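Endoglucanase FnCel5A (Fervidobacterium nodosum, PDB 3RJY) probably hydrolyses internal beta-1,4-glucosidic bonds of cellulose, as a hyperthermophilic endo-beta-1,4-glucanase of glycosyl hydrolase family 5 with a TIM-barrel fold. Local coordinates at residues Ile24-Ala29 with Glu45-Ile50; Pro255-Glu260 with Gly287-Tyr292; Asn101-Glu106 with Ile141-Ala146; Phe208-Gln213 with Phe261-Lys266. All coordinates share one frame; numbering follows the deposited sequence.

Overall arrangement
The four contacts illustrate how the chemistry of a TIM barrel changes with place. All are largely buried, yet interactions 1 and 2 belong to the framework and interactions 3 and 4 to the segments that follow the strands. Interaction 1 sets strand 22-25 against helix 45-53 by apolar and Met-aromatic contact, without hydrogen bonds, whereas interaction 2 joins strands 256-261 and 289-292 by backbone hydrogen bonds. These two meet where Asn-25 bonds to Gly-259 and Tyr-292, closing the barrel. Interaction 3 adds a histidine-amide stack to a backbone bond and phenylalanine packing beside the sugar site; interaction 4, farther out, has one backbone bond and reaches exposed Lys-266. Interactions 2, 3 and 4 approach the same glucose.

Interaction 1 of 4, residues Ile24-Ala29 with Glu45-Ile50; sequences INMGNA and EYFKII. With GLC (alpha-D-glucopyranose), chain B.
Met-26 lies against Tyr-46, Phe-47 and Ile-50, three residues on one side of a helix, and its course shows how a flexible side chain can serve several neighbours at once. CB already points toward the helix. With CG anti to the backbone N (chi1 -178°), the chain leaves the loop outward and then bends at both chi2 and chi3, which sets the sulfur beside Tyr-46 and carries the methyl on among all three residues. SD comes beside the Tyr-46 ring, 4.1 Å from Tyr-46 CD2 and 5.4 Å from the centroid of that ring, in an oblique Met-aromatic contact; the two side chains cross at about a right angle. The tip, Met-26 CE, meets all three helix residues. It lies 3.7 Å from Ile-50 CD1, and it is 3.9 Å from Tyr-46 CB, where it sits at the edge of the tyrosine ring. Phe-47 CE1 is the third neighbour, 3.9 Å from Met-26 CE.

This is the packing of strand 22-25 on helix 45-53, the first beta-alpha step of the TIM barrel, which strand 57-60 completes as a beta-alpha-beta unit. Two residues earlier, in the strand itself, Ile-24 also points toward the helix and extends the apolar seam: its CG2 branch lies 3.8 Å from Ile-50 CG2. Between them Asn-25 turns away from the helix, and its side chain bonds to Arg-59 and Gly-259 instead. Met-26 is also the centre of an inverse gamma turn, beyond which the chain passes to the sugar site; there Asn-28 OD1 accepts a weak hydrogen bond of 3.5 Å from O3 of a glucose.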
# COMPACT_ATOMS: atom_id res chain seq x y z
N ILE A 24 -4.14 6.00 -4.95
CA ILE A 24 -2.77 6.09 -5.46
C ILE A 24 -1.79 6.15 -4.30
O ILE A 24 -2.12 6.64 -3.23
CB ILE A 24 -2.61 7.30 -6.45
CG1 ILE A 24 -1.36 7.15 -7.32
CG2 ILE A 24 -2.66 8.61 -5.72
CD1 ILE A 24 -1.40 7.99 -8.59
N ASN A 25 -0.61 5.57 -4.51
CA ASN A 25 0.47 5.57 -3.52
C ASN A 25 1.35 6.82 -3.67
O ASN A 25 1.73 7.18 -4.78
CB ASN A 25 1.34 4.32 -3.70
CG ASN A 25 0.77 3.10 -3.02
OD1 ASN A 25 1.07 2.83 -1.85
ND2 ASN A 25 -0.01 2.32 -3.75
N MET A 26 1.67 7.47 -2.56
CA MET A 26 2.64 8.56 -2.55
C MET A 26 4.03 7.94 -2.33
O MET A 26 4.56 7.94 -1.23
CB MET A 26 2.26 9.57 -1.45
CG MET A 26 3.15 10.78 -1.35
SD MET A 26 3.12 11.92 -2.76
CE MET A 26 1.44 12.55 -2.73
N GLY A 27 4.59 7.39 -3.41
CA GLY A 27 5.79 6.55 -3.35
C GLY A 27 7.04 7.38 -3.32
O GLY A 27 7.01 8.55 -3.68
N ASN A 28 8.14 6.77 -2.87
CA ASN A 28 9.48 7.40 -2.86
C ASN A 28 9.60 8.70 -2.06
O ASN A 28 10.45 9.54 -2.35
CB ASN A 28 9.99 7.54 -4.30
CG ASN A 28 10.02 6.21 -5.02
OD1 ASN A 28 10.66 5.28 -4.57
ND2 ASN A 28 9.31 6.11 -6.14
N ALA A 29 8.77 8.81 -1.01
CA ALA A 29 8.68 9.99 -0.15
C ALA A 29 9.07 9.67 1.32
O ALA A 29 10.26 9.63 1.64
CB ALA A 29 7.27 10.59 -0.23
N GLU A 45 0.06 20.63 -2.28
CA GLU A 45 -0.80 20.70 -3.47
C GLU A 45 -0.97 19.36 -4.18
O GLU A 45 -1.95 19.18 -4.88
CB GLU A 45 -0.31 21.78 -4.47
CG GLU A 45 1.02 21.46 -5.14
CD GLU A 45 1.26 22.23 -6.44
OE1 GLU A 45 2.13 21.81 -7.25
OE2 GLU A 45 0.56 23.26 -6.66
N TYR A 46 -0.02 18.43 -4.00
CA TYR A 46 -0.12 17.10 -4.58
C TYR A 46 -1.47 16.41 -4.29
O TYR A 46 -2.01 15.74 -5.16
CB TYR A 46 1.01 16.17 -4.11
CG TYR A 46 2.42 16.51 -4.59
CD1 TYR A 46 2.66 17.51 -5.54
CD2 TYR A 46 3.50 15.80 -4.10
CE1 TYR A 46 3.98 17.81 -5.95
CE2 TYR A 46 4.80 16.07 -4.51
CZ TYR A 46 5.04 17.07 -5.43
OH TYR A 46 6.34 17.30 -5.82
N PHE A 47 -1.98 16.60 -3.06
CA PHE A 47 -3.28 16.05 -2.62
C PHE A 47 -4.49 16.73 -3.25
O PHE A 47 -5.51 16.09 -3.51
CB PHE A 47 -3.40 16.12 -1.08
CG PHE A 47 -2.34 15.32 -0.38
CD1 PHE A 47 -2.22 13.95 -0.60
CD2 PHE A 47 -1.47 15.95 0.50
CE1 PHE A 47 -1.24 13.20 0.04
CE2 PHE A 47 -0.49 15.22 1.15
CZ PHE A 47 -0.38 13.83 0.93
N LYS A 48 -4.38 18.03 -3.49
CA LYS A 48 -5.40 18.73 -4.27
C LYS A 48 -5.36 18.25 -5.71
O LYS A 48 -6.40 18.01 -6.32
CB LYS A 48 -5.18 20.24 -4.21
CG LYS A 48 -6.29 21.03 -4.91
CD LYS A 48 -5.91 22.48 -5.08
CE LYS A 48 -7.10 23.26 -5.64
NZ LYS A 48 -6.65 24.43 -6.44
N ILE A 49 -4.15 18.09 -6.24
CA ILE A 49 -3.95 17.60 -7.60
C ILE A 49 -4.51 16.17 -7.76
O ILE A 49 -5.18 15.89 -8.75
CB ILE A 49 -2.46 17.71 -8.02
CG1 ILE A 49 -2.09 19.20 -8.24
CG2 ILE A 49 -2.16 16.84 -9.24
CD1 ILE A 49 -0.60 19.50 -8.21
N ILE A 50 -4.26 15.32 -6.76
CA ILE A 50 -4.74 13.92 -6.73
C ILE A 50 -6.27 13.83 -6.62
O ILE A 50 -6.92 13.03 -7.30
CB ILE A 50 -4.06 13.11 -5.57
CG1 ILE A 50 -2.58 12.83 -5.87
CG2 ILE A 50 -4.78 11.79 -5.28
CD1 ILE A 50 -1.78 12.45 -4.64
C1 GLC B . 13.01 2.25 -6.42
C2 GLC B . 13.20 3.71 -6.07
C3 GLC B . 14.27 3.85 -4.99
C4 GLC B . 14.24 2.78 -3.88
C5 GLC B . 13.76 1.39 -4.30
C6 GLC B . 13.40 0.52 -3.09
O1 GLC B . 14.21 1.81 -7.01
O2 GLC B . 13.56 4.49 -7.20
O3 GLC B . 14.11 5.13 -4.45
O4 GLC B . 15.56 2.63 -3.40
O5 GLC B . 12.72 1.47 -5.27
O6 GLC B . 12.14 -0.12 -3.14

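Interaction 2 of 4, residues Pro255-Glu260 with Gly287-Tyr292; sequences PIFLGE and GFSLAY. With GLC (alpha-D-glucopyranose), chain D.
Ile-256, Leu-258, Ser-289 and Ala-291 exchange the backbone hydrogen bonds of two neighbouring parallel strands, whose directions differ by only 4°. Ser-289 N gives to Ile-256 O (3.1 Å), Leu-258 N to Ser-289 O (2.8 Å) and Ala-291 N to Leu-258 O (3.0 Å). Where the strands begin, a water takes over: it accepts from Ile-256 N at 3.0 Å and donates to Gly-287 O at 3.1 Å. Ile-256 O has a second donor in Asn-17 ND2, and the hydroxyl of Ser-289 is bonded to Asn-17 OD1, so one asparagine serves both strands. Phe-257 O is bonded to Ser-201 OG.

At the far end Glu-260 turns to the ligand. Its OE1 is modelled 2.4 Å from O2 of the glucose, too short for the length to be trusted, though it fits a hydrogen bond from the sugar. OE1 is also bonded to Tyr-205 OH, while OE2 forms a salt bridge with Arg-59.

Apolar groups fill in around these bonds. Phe-257, with CG anti to the backbone N (chi1 173°), swings its ring across to the neighbouring strand, and its edge atom CE1 lies 3.7 Å from Ala-291 CB. Ile-256 CG2 stands over one face of Phe-288, 3.7 Å from the ring centroid, in a CH-pi contact. A serine in place of Phe-288 would probably leave that methyl without its aromatic floor and open a gap beside Ile-256.

The pair Ile-256 and Phe-288 packs on Val-245 of helix 232-251, strand 198-204 flanks the far side of strand 256-261, and helix 13-20 abuts Pro-255 and Phe-257.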
# COMPACT_ATOMS: atom_id res chain seq x y z
N PRO A 255 -13.14 -7.66 3.39
CA PRO A 255 -12.92 -6.91 2.16
C PRO A 255 -11.44 -6.99 1.75
O PRO A 255 -10.59 -7.28 2.59
CB PRO A 255 -13.32 -5.48 2.51
CG PRO A 255 -13.88 -5.55 3.93
CD PRO A 255 -13.33 -6.76 4.55
N ILE A 256 -11.18 -6.77 0.46
CA ILE A 256 -9.84 -6.79 -0.12
C ILE A 256 -9.42 -5.43 -0.74
O ILE A 256 -10.19 -4.78 -1.47
CB ILE A 256 -9.68 -7.92 -1.17
CG1 ILE A 256 -9.83 -9.31 -0.50
CG2 ILE A 256 -8.37 -7.78 -1.97
CD1 ILE A 256 -8.63 -9.73 0.41
N PHE A 257 -8.18 -5.05 -0.43
CA PHE A 257 -7.52 -3.86 -0.93
C PHE A 257 -6.30 -4.30 -1.72
O PHE A 257 -5.36 -4.91 -1.17
CB PHE A 257 -7.13 -2.98 0.27
CG PHE A 257 -6.27 -1.77 -0.07
CD1 PHE A 257 -6.53 -0.97 -1.20
CD2 PHE A 257 -5.24 -1.38 0.80
CE1 PHE A 257 -5.75 0.15 -1.47
CE2 PHE A 257 -4.45 -0.25 0.55
CZ PHE A 257 -4.71 0.52 -0.59
N LEU A 258 -6.31 -4.00 -3.02
CA LEU A 258 -5.15 -4.22 -3.84
C LEU A 258 -4.24 -3.03 -3.57
O LEU A 258 -4.36 -1.98 -4.20
CB LEU A 258 -5.53 -4.35 -5.33
CG LEU A 258 -4.35 -4.30 -6.32
CD1 LEU A 258 -3.32 -5.41 -6.03
CD2 LEU A 258 -4.81 -4.34 -7.77
N GLY A 259 -3.32 -3.19 -2.62
CA GLY A 259 -2.60 -2.04 -2.06
C GLY A 259 -1.62 -1.37 -3.00
O GLY A 259 -1.39 -0.17 -2.87
N GLU A 260 -1.06 -2.15 -3.93
CA GLU A 260 -0.09 -1.67 -4.93
C GLU A 260 -0.22 -2.49 -6.19
O GLU A 260 -0.39 -3.71 -6.12
CB GLU A 260 1.36 -1.82 -4.45
CG GLU A 260 1.74 -1.16 -3.13
CD GLU A 260 3.21 -1.39 -2.78
OE1 GLU A 260 3.90 -2.08 -3.55
OE2 GLU A 260 3.66 -0.89 -1.72
N GLY A 287 -14.69 -6.68 -6.65
CA GLY A 287 -15.03 -5.78 -5.54
C GLY A 287 -13.82 -5.34 -4.72
O GLY A 287 -13.96 -4.90 -3.56
N PHE A 288 -12.63 -5.48 -5.31
CA PHE A 288 -11.41 -4.99 -4.68
C PHE A 288 -11.30 -3.47 -4.81
O PHE A 288 -11.48 -2.92 -5.91
CB PHE A 288 -10.16 -5.61 -5.31
CG PHE A 288 -10.10 -7.11 -5.25
CD1 PHE A 288 -11.01 -7.84 -4.49
CD2 PHE A 288 -9.13 -7.79 -5.95
CE1 PHE A 288 -10.95 -9.21 -4.45
CE2 PHE A 288 -9.05 -9.16 -5.91
CZ PHE A 288 -9.98 -9.87 -5.15
N SER A 289 -11.00 -2.80 -3.70
CA SER A 289 -10.47 -1.44 -3.76
C SER A 289 -9.00 -1.51 -4.21
O SER A 289 -8.40 -2.58 -4.18
CB SER A 289 -10.62 -0.72 -2.42
OG SER A 289 -9.76 -1.29 -1.45
N LEU A 290 -8.43 -0.39 -4.63
CA LEU A 290 -7.09 -0.44 -5.24
C LEU A 290 -6.33 0.87 -5.15
O LEU A 290 -6.92 1.93 -4.98
CB LEU A 290 -7.16 -0.93 -6.69
CG LEU A 290 -8.07 -0.20 -7.68
CD1 LEU A 290 -7.38 1.06 -8.24
CD2 LEU A 290 -8.45 -1.14 -8.79
N ALA A 291 -5.00 0.77 -5.24
CA ALA A 291 -4.14 1.94 -5.18
C ALA A 291 -2.95 1.73 -6.10
O ALA A 291 -2.18 0.79 -5.94
CB ALA A 291 -3.70 2.21 -3.74
N TYR A 292 -2.83 2.60 -7.09
CA TYR A 292 -1.78 2.50 -8.08
C TYR A 292 -0.43 2.88 -7.46
O TYR A 292 -0.32 3.83 -6.68
CB TYR A 292 -2.10 3.39 -9.30
CG TYR A 292 -1.05 3.30 -10.38
CD1 TYR A 292 -1.08 2.28 -11.34
CD2 TYR A 292 0.00 4.23 -10.43
CE1 TYR A 292 -0.11 2.20 -12.34
CE2 TYR A 292 0.98 4.16 -11.42
CZ TYR A 292 0.93 3.14 -12.36
OH TYR A 292 1.91 3.07 -13.33
C1 GLC D . 8.29 -0.17 -3.50
C2 GLC D . 7.15 -0.83 -4.31
C3 GLC D . 7.65 -1.91 -5.27
C4 GLC D . 8.81 -1.43 -6.15
C5 GLC D . 9.82 -0.60 -5.37
C6 GLC D . 10.14 0.77 -6.03
O1 GLC D . 8.08 -0.29 -2.09
O2 GLC D . 6.18 -1.37 -3.45
O3 GLC D . 6.58 -2.25 -6.10
O4 GLC D . 9.51 -2.56 -6.64
O5 GLC D . 9.57 -0.62 -3.95
O6 GLC D . 9.17 1.46 -6.81
O HOH W 1 -13.47 -7.09 -1.43

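Interaction 3 of 4, residues Asn101-Glu106 with Ile141-Ala146; sequences NCHHFE and IFNEPA. With GLC (alpha-D-glucopyranose), chain C; GLC (alpha-D-glucopyranose), chain D.
The imidazole of His-103 and the side-chain amide of Asn-143 lie stacked, their planes only 13° apart, and this is the tight centre of the contact. Asn-143 CB sits over the ring face, 3.8 Å from its centroid, in a CH-pi contact, and Asn-143 CG comes within 3.1 Å of His-103 NE2. The amide reaches over the ring because CG is anti to the backbone N (chi1 177°). A backbone bond from Asn-143 N to Cys-102 O, 3.0 Å long, joins the two segments beside the stack, and next to it Phe-142 CE1 packs 3.5 Å from Phe-105 CB. An alanine at His-103 is likely to take the flat cover from the Asn-143 amide, which could then turn more easily.

Both segments are loops at the C-terminal mouth of the TIM barrel, following strands 97-101 and 137-140, where enzymes of this fold carry their active sites; an Asn-Glu pair after the fourth strand is a hallmark of clan A glycosyl hydrolases, to which family 5 belongs.

Toward the sugar the packing slackens. His-104, partly exposed, starts its side chain away from the other loop, and the two are joined here by a water that accepts from His-104 N (2.9 Å) and donates to Asn-143 O (2.7 Å). One glucose presents O1 near both histidines: it lies at the ring edge of His-103, 3.3 Å from His-103 CE1, and 3.6 Å from His-104 CE1. Glu-144, whose OE2 is bonded to His-203, lies against a second glucose, modelled too close for the detail to be trusted; a weak bond from O6 to OE2 is possible.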
# COMPACT_ATOMS: atom_id res chain seq x y z
N ASN A 101 0.96 3.73 6.81
CA ASN A 101 1.51 2.42 7.18
C ASN A 101 2.84 2.51 7.92
O ASN A 101 3.29 3.61 8.27
CB ASN A 101 1.60 1.50 5.96
CG ASN A 101 2.76 1.83 5.04
OD1 ASN A 101 3.71 2.54 5.42
ND2 ASN A 101 2.71 1.29 3.83
N CYS A 102 3.41 1.34 8.22
CA CYS A 102 4.84 1.21 8.51
C CYS A 102 5.45 0.43 7.32
O CYS A 102 4.94 -0.60 6.93
CB CYS A 102 5.07 0.50 9.84
SG CYS A 102 6.80 0.57 10.41
N HIS A 103 6.53 0.96 6.75
CA HIS A 103 7.05 0.49 5.46
C HIS A 103 8.59 0.40 5.54
O HIS A 103 9.23 1.30 6.10
CB HIS A 103 6.67 1.54 4.41
CG HIS A 103 6.43 1.01 3.02
ND1 HIS A 103 7.45 0.72 2.14
CD2 HIS A 103 5.28 0.82 2.33
CE1 HIS A 103 6.95 0.33 0.99
NE2 HIS A 103 5.63 0.39 1.07
N HIS A 104 9.18 -0.65 4.98
CA HIS A 104 10.66 -0.77 4.91
C HIS A 104 11.35 -0.81 6.30
O HIS A 104 12.37 -0.14 6.54
CB HIS A 104 11.28 0.35 4.05
CG HIS A 104 10.93 0.29 2.59
ND1 HIS A 104 10.76 -0.88 1.90
CD2 HIS A 104 10.74 1.29 1.68
CE1 HIS A 104 10.46 -0.62 0.64
NE2 HIS A 104 10.46 0.69 0.48
N PHE A 105 10.78 -1.59 7.21
CA PHE A 105 11.38 -1.81 8.53
C PHE A 105 12.33 -2.99 8.33
O PHE A 105 11.95 -4.15 8.53
CB PHE A 105 10.27 -2.13 9.53
CG PHE A 105 10.70 -2.12 10.99
CD1 PHE A 105 9.72 -2.15 12.00
CD2 PHE A 105 12.05 -2.09 11.37
CE1 PHE A 105 10.09 -2.15 13.34
CE2 PHE A 105 12.41 -2.08 12.70
CZ PHE A 105 11.43 -2.11 13.69
N GLU A 106 13.55 -2.69 7.89
CA GLU A 106 14.52 -3.72 7.45
C GLU A 106 14.90 -4.73 8.54
O GLU A 106 15.06 -5.91 8.25
CB GLU A 106 15.77 -3.06 6.88
CG GLU A 106 15.46 -2.13 5.69
CD GLU A 106 16.66 -1.33 5.21
OE1 GLU A 106 17.72 -1.34 5.88
OE2 GLU A 106 16.55 -0.67 4.15
N ILE A 141 -0.77 -1.96 9.39
CA ILE A 141 0.23 -2.34 10.41
C ILE A 141 1.63 -2.44 9.81
O ILE A 141 2.57 -1.82 10.31
CB ILE A 141 -0.17 -3.65 11.17
CG1 ILE A 141 -1.38 -3.37 12.08
CG2 ILE A 141 1.01 -4.21 11.96
CD1 ILE A 141 -2.06 -4.62 12.63
N PHE A 142 1.76 -3.20 8.72
CA PHE A 142 3.05 -3.36 8.07
C PHE A 142 2.92 -3.65 6.59
O PHE A 142 2.01 -4.36 6.18
CB PHE A 142 3.88 -4.48 8.73
CG PHE A 142 5.30 -4.53 8.24
CD1 PHE A 142 6.14 -3.42 8.39
CD2 PHE A 142 5.80 -5.67 7.61
CE1 PHE A 142 7.48 -3.46 7.92
CE2 PHE A 142 7.12 -5.72 7.15
CZ PHE A 142 7.96 -4.61 7.31
N ASN A 143 3.87 -3.14 5.83
CA ASN A 143 3.98 -3.40 4.40
C ASN A 143 4.78 -4.66 4.07
O ASN A 143 5.96 -4.77 4.42
CB ASN A 143 4.61 -2.20 3.69
CG ASN A 143 4.82 -2.43 2.20
OD1 ASN A 143 5.95 -2.65 1.73
ND2 ASN A 143 3.75 -2.35 1.44
N GLU A 144 4.11 -5.60 3.40
CA GLU A 144 4.75 -6.77 2.82
C GLU A 144 5.61 -7.55 3.80
O GLU A 144 6.85 -7.50 3.72
CB GLU A 144 5.56 -6.39 1.58
CG GLU A 144 4.70 -6.00 0.38
CD GLU A 144 5.52 -5.75 -0.88
OE1 GLU A 144 6.72 -6.10 -0.93
OE2 GLU A 144 4.96 -5.17 -1.83
N PRO A 145 4.96 -8.26 4.75
CA PRO A 145 5.70 -9.19 5.58
C PRO A 145 6.41 -10.21 4.70
O PRO A 145 5.86 -10.65 3.67
CB PRO A 145 4.60 -9.86 6.42
CG PRO A 145 3.50 -8.86 6.43
CD PRO A 145 3.52 -8.24 5.09
N ALA A 146 7.62 -10.57 5.09
CA ALA A 146 8.47 -11.46 4.29
C ALA A 146 9.68 -11.97 5.06
O ALA A 146 9.96 -11.54 6.20
CB ALA A 146 8.92 -10.74 3.02
C1 GLC C . 8.90 -8.40 -4.03
C2 GLC C . 7.42 -8.80 -3.97
C3 GLC C . 6.50 -7.78 -4.64
C4 GLC C . 6.76 -6.35 -4.16
C5 GLC C . 8.24 -6.05 -4.02
C6 GLC C . 8.64 -5.46 -2.64
O1 GLC C . 9.70 -9.41 -4.67
O2 GLC C . 7.21 -10.07 -4.54
O3 GLC C . 5.19 -8.12 -4.31
O4 GLC C . 6.25 -5.45 -5.11
O5 GLC C . 9.07 -7.09 -4.57
O6 GLC C . 8.04 -4.17 -2.67
C1 GLC D . 8.29 -0.17 -3.50
C2 GLC D . 7.15 -0.83 -4.31
C3 GLC D . 7.65 -1.91 -5.27
C4 GLC D . 8.81 -1.43 -6.15
C5 GLC D . 9.82 -0.60 -5.37
C6 GLC D . 10.14 0.77 -6.03
O1 GLC D . 8.08 -0.29 -2.09
O2 GLC D . 6.18 -1.37 -3.45
O3 GLC D . 6.58 -2.25 -6.10
O4 GLC D . 9.51 -2.56 -6.64
O5 GLC D . 9.57 -0.62 -3.95
O6 GLC D . 9.17 1.46 -6.81
O HOH W 2 7.94 -2.96 3.85

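Interaction 4 of 4, residues Phe208-Gln213 with Phe261-Lys266. With GLC (alpha-D-glucopyranose), chain D.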
# COMPACT_ATOMS: atom_id res chain seq x y z
N PHE A 208 6.19 -10.46 -12.91
CA PHE A 208 7.29 -9.65 -12.38
C PHE A 208 8.34 -9.24 -13.42
O PHE A 208 8.85 -8.12 -13.38
CB PHE A 208 7.96 -10.36 -11.19
CG PHE A 208 8.82 -9.45 -10.36
CD1 PHE A 208 8.24 -8.62 -9.39
CD2 PHE A 208 10.20 -9.41 -10.53
CE1 PHE A 208 9.03 -7.78 -8.60
CE2 PHE A 208 11.00 -8.57 -9.76
CZ PHE A 208 10.41 -7.75 -8.79
N ASN A 209 8.66 -10.14 -14.34
CA ASN A 209 9.58 -9.83 -15.43
C ASN A 209 9.03 -8.84 -16.47
O ASN A 209 9.76 -8.38 -17.34
CB ASN A 209 10.10 -11.12 -16.10
CG ASN A 209 9.09 -11.74 -17.07
OD1 ASN A 209 7.88 -11.65 -16.88
ND2 ASN A 209 9.61 -12.39 -18.10
N PHE A 210 7.73 -8.55 -16.39
CA PHE A 210 7.14 -7.44 -17.16
C PHE A 210 7.16 -6.15 -16.34
O PHE A 210 7.76 -5.16 -16.76
CB PHE A 210 5.71 -7.73 -17.65
CG PHE A 210 5.01 -6.51 -18.18
CD1 PHE A 210 5.41 -5.93 -19.38
CD2 PHE A 210 3.96 -5.92 -17.46
CE1 PHE A 210 4.80 -4.79 -19.85
CE2 PHE A 210 3.34 -4.77 -17.93
CZ PHE A 210 3.75 -4.20 -19.12
N THR A 211 6.52 -6.16 -15.18
CA THR A 211 6.36 -4.94 -14.38
C THR A 211 7.69 -4.35 -13.88
O THR A 211 7.80 -3.14 -13.69
CB THR A 211 5.42 -5.11 -13.16
OG1 THR A 211 5.93 -6.13 -12.30
CG2 THR A 211 3.99 -5.48 -13.61
N HIS A 212 8.68 -5.21 -13.67
CA HIS A 212 9.94 -4.74 -13.10
C HIS A 212 11.12 -4.87 -14.04
O HIS A 212 12.28 -4.88 -13.59
CB HIS A 212 10.23 -5.43 -11.76
CG HIS A 212 9.33 -4.96 -10.66
ND1 HIS A 212 9.77 -4.12 -9.65
CD2 HIS A 212 8.01 -5.16 -10.44
CE1 HIS A 212 8.75 -3.85 -8.85
NE2 HIS A 212 7.68 -4.47 -9.30
N GLN A 213 10.84 -4.95 -15.34
CA GLN A 213 11.89 -4.98 -16.36
C GLN A 213 12.67 -3.67 -16.37
O GLN A 213 12.09 -2.58 -16.41
CB GLN A 213 11.31 -5.30 -17.75
CG GLN A 213 10.38 -4.24 -18.36
CD GLN A 213 9.77 -4.72 -19.66
OE1 GLN A 213 10.44 -4.80 -20.68
NE2 GLN A 213 8.48 -5.07 -19.62
N PHE A 261 -0.10 -1.81 -7.33
CA PHE A 261 -0.03 -2.44 -8.63
C PHE A 261 0.52 -1.39 -9.59
O PHE A 261 0.16 -0.23 -9.50
CB PHE A 261 -1.41 -2.99 -9.09
CG PHE A 261 -2.42 -1.93 -9.50
CD1 PHE A 261 -3.07 -1.15 -8.54
CD2 PHE A 261 -2.72 -1.72 -10.85
CE1 PHE A 261 -4.01 -0.17 -8.92
CE2 PHE A 261 -3.64 -0.74 -11.24
CZ PHE A 261 -4.29 0.04 -10.28
N GLY A 262 1.41 -1.80 -10.48
CA GLY A 262 2.01 -0.87 -11.44
C GLY A 262 3.09 -1.55 -12.25
O GLY A 262 3.62 -2.57 -11.83
N ALA A 263 3.39 -1.00 -13.43
CA ALA A 263 4.50 -1.46 -14.27
C ALA A 263 5.50 -0.33 -14.44
O ALA A 263 5.12 0.82 -14.68
CB ALA A 263 4.01 -1.96 -15.64
N TYR A 264 6.78 -0.66 -14.31
CA TYR A 264 7.86 0.33 -14.35
C TYR A 264 7.92 0.99 -15.72
O TYR A 264 7.66 0.35 -16.74
CB TYR A 264 9.19 -0.31 -13.94
CG TYR A 264 10.37 0.64 -13.78
CD1 TYR A 264 10.26 1.82 -13.03
CD2 TYR A 264 11.60 0.33 -14.35
CE1 TYR A 264 11.36 2.68 -12.87
CE2 TYR A 264 12.71 1.17 -14.19
CZ TYR A 264 12.59 2.34 -13.47
OH TYR A 264 13.70 3.16 -13.34
N SER A 265 8.26 2.28 -15.73
CA SER A 265 8.30 3.10 -16.95
C SER A 265 9.30 2.64 -18.03
O SER A 265 9.26 3.13 -19.18
CB SER A 265 8.51 4.58 -16.59
OG SER A 265 9.67 4.74 -15.79
N LYS A 266 10.19 1.71 -17.69
CA LYS A 266 11.09 1.09 -18.66
C LYS A 266 10.45 -0.06 -19.45
O LYS A 266 11.08 -0.63 -20.34
CB LYS A 266 12.41 0.65 -18.00
CG LYS A 266 13.30 1.83 -17.66
CD LYS A 266 14.72 1.42 -17.31
CE LYS A 266 15.57 2.66 -16.98
NZ LYS A 266 16.68 2.30 -16.06
C1 GLC D . 8.29 -0.17 -3.50
C2 GLC D . 7.15 -0.83 -4.31
C3 GLC D . 7.65 -1.91 -5.27
C4 GLC D . 8.81 -1.43 -6.15
C5 GLC D . 9.82 -0.60 -5.37
C6 GLC D . 10.14 0.77 -6.03
O1 GLC D . 8.08 -0.29 -2.09
O2 GLC D . 6.18 -1.37 -3.45
O3 GLC D . 6.58 -2.25 -6.10
O4 GLC D . 9.51 -2.56 -6.64
O5 GLC D . 9.57 -0.62 -3.95
O6 GLC D . 9.17 1.46 -6.81
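Thr-211 and Tyr-264 are joined by the single hydrogen bond between these segments, a nearly straight one from Tyr-264 N to Thr-211 O (2.8 Å, 164° at the hydrogen). Around it the first shell is mostly apolar contact. Thr-211 CG2 lies 3.4 Å from Gly-262 O, and Ala-263 CB rests 3.7 Å from Phe-210 CE2. Further along, the carbonyl of Gln-213 meets the Tyr-264 ring at its edge and in its plane, with Gln-213 O 3.6 Å from Tyr-264 CD2; the same oxygen is 3.6 Å from Lys-266 CB, where the contact reaches the protein surface.

A second shell fixes these groups. With CG between the backbone N and the carbonyl carbon (chi1 67°), the Gln-213 side chain comes back to the end of the preceding helix, where NE2 donates to a lone pair of Phe-210 O at 3.0 Å, nearly in the plane of its own amide; this ties the segment just past helix 208-211 back to its last residues, and NE2 is also bonded to Val-226 O. The main chain does the same for His-212, whose N is bonded to Phe-208 O, 2.9 Å away, while its ring lies over one face of Phe-208, offset toward the rim. Thr-211 OG1 is held by Tyr-205 O.

The two segments follow barrel strands 198-204 and 256-261, one as a short helix and its exit, the other as a loop, on the rim of the sugar site, which His-212 helps to line. Tyr-264 meets Trp-217 edge-to-face, and Phe-210 and Thr-211 reach Trp-275 of helix 269-285, the helix that leads on to strand 289-292.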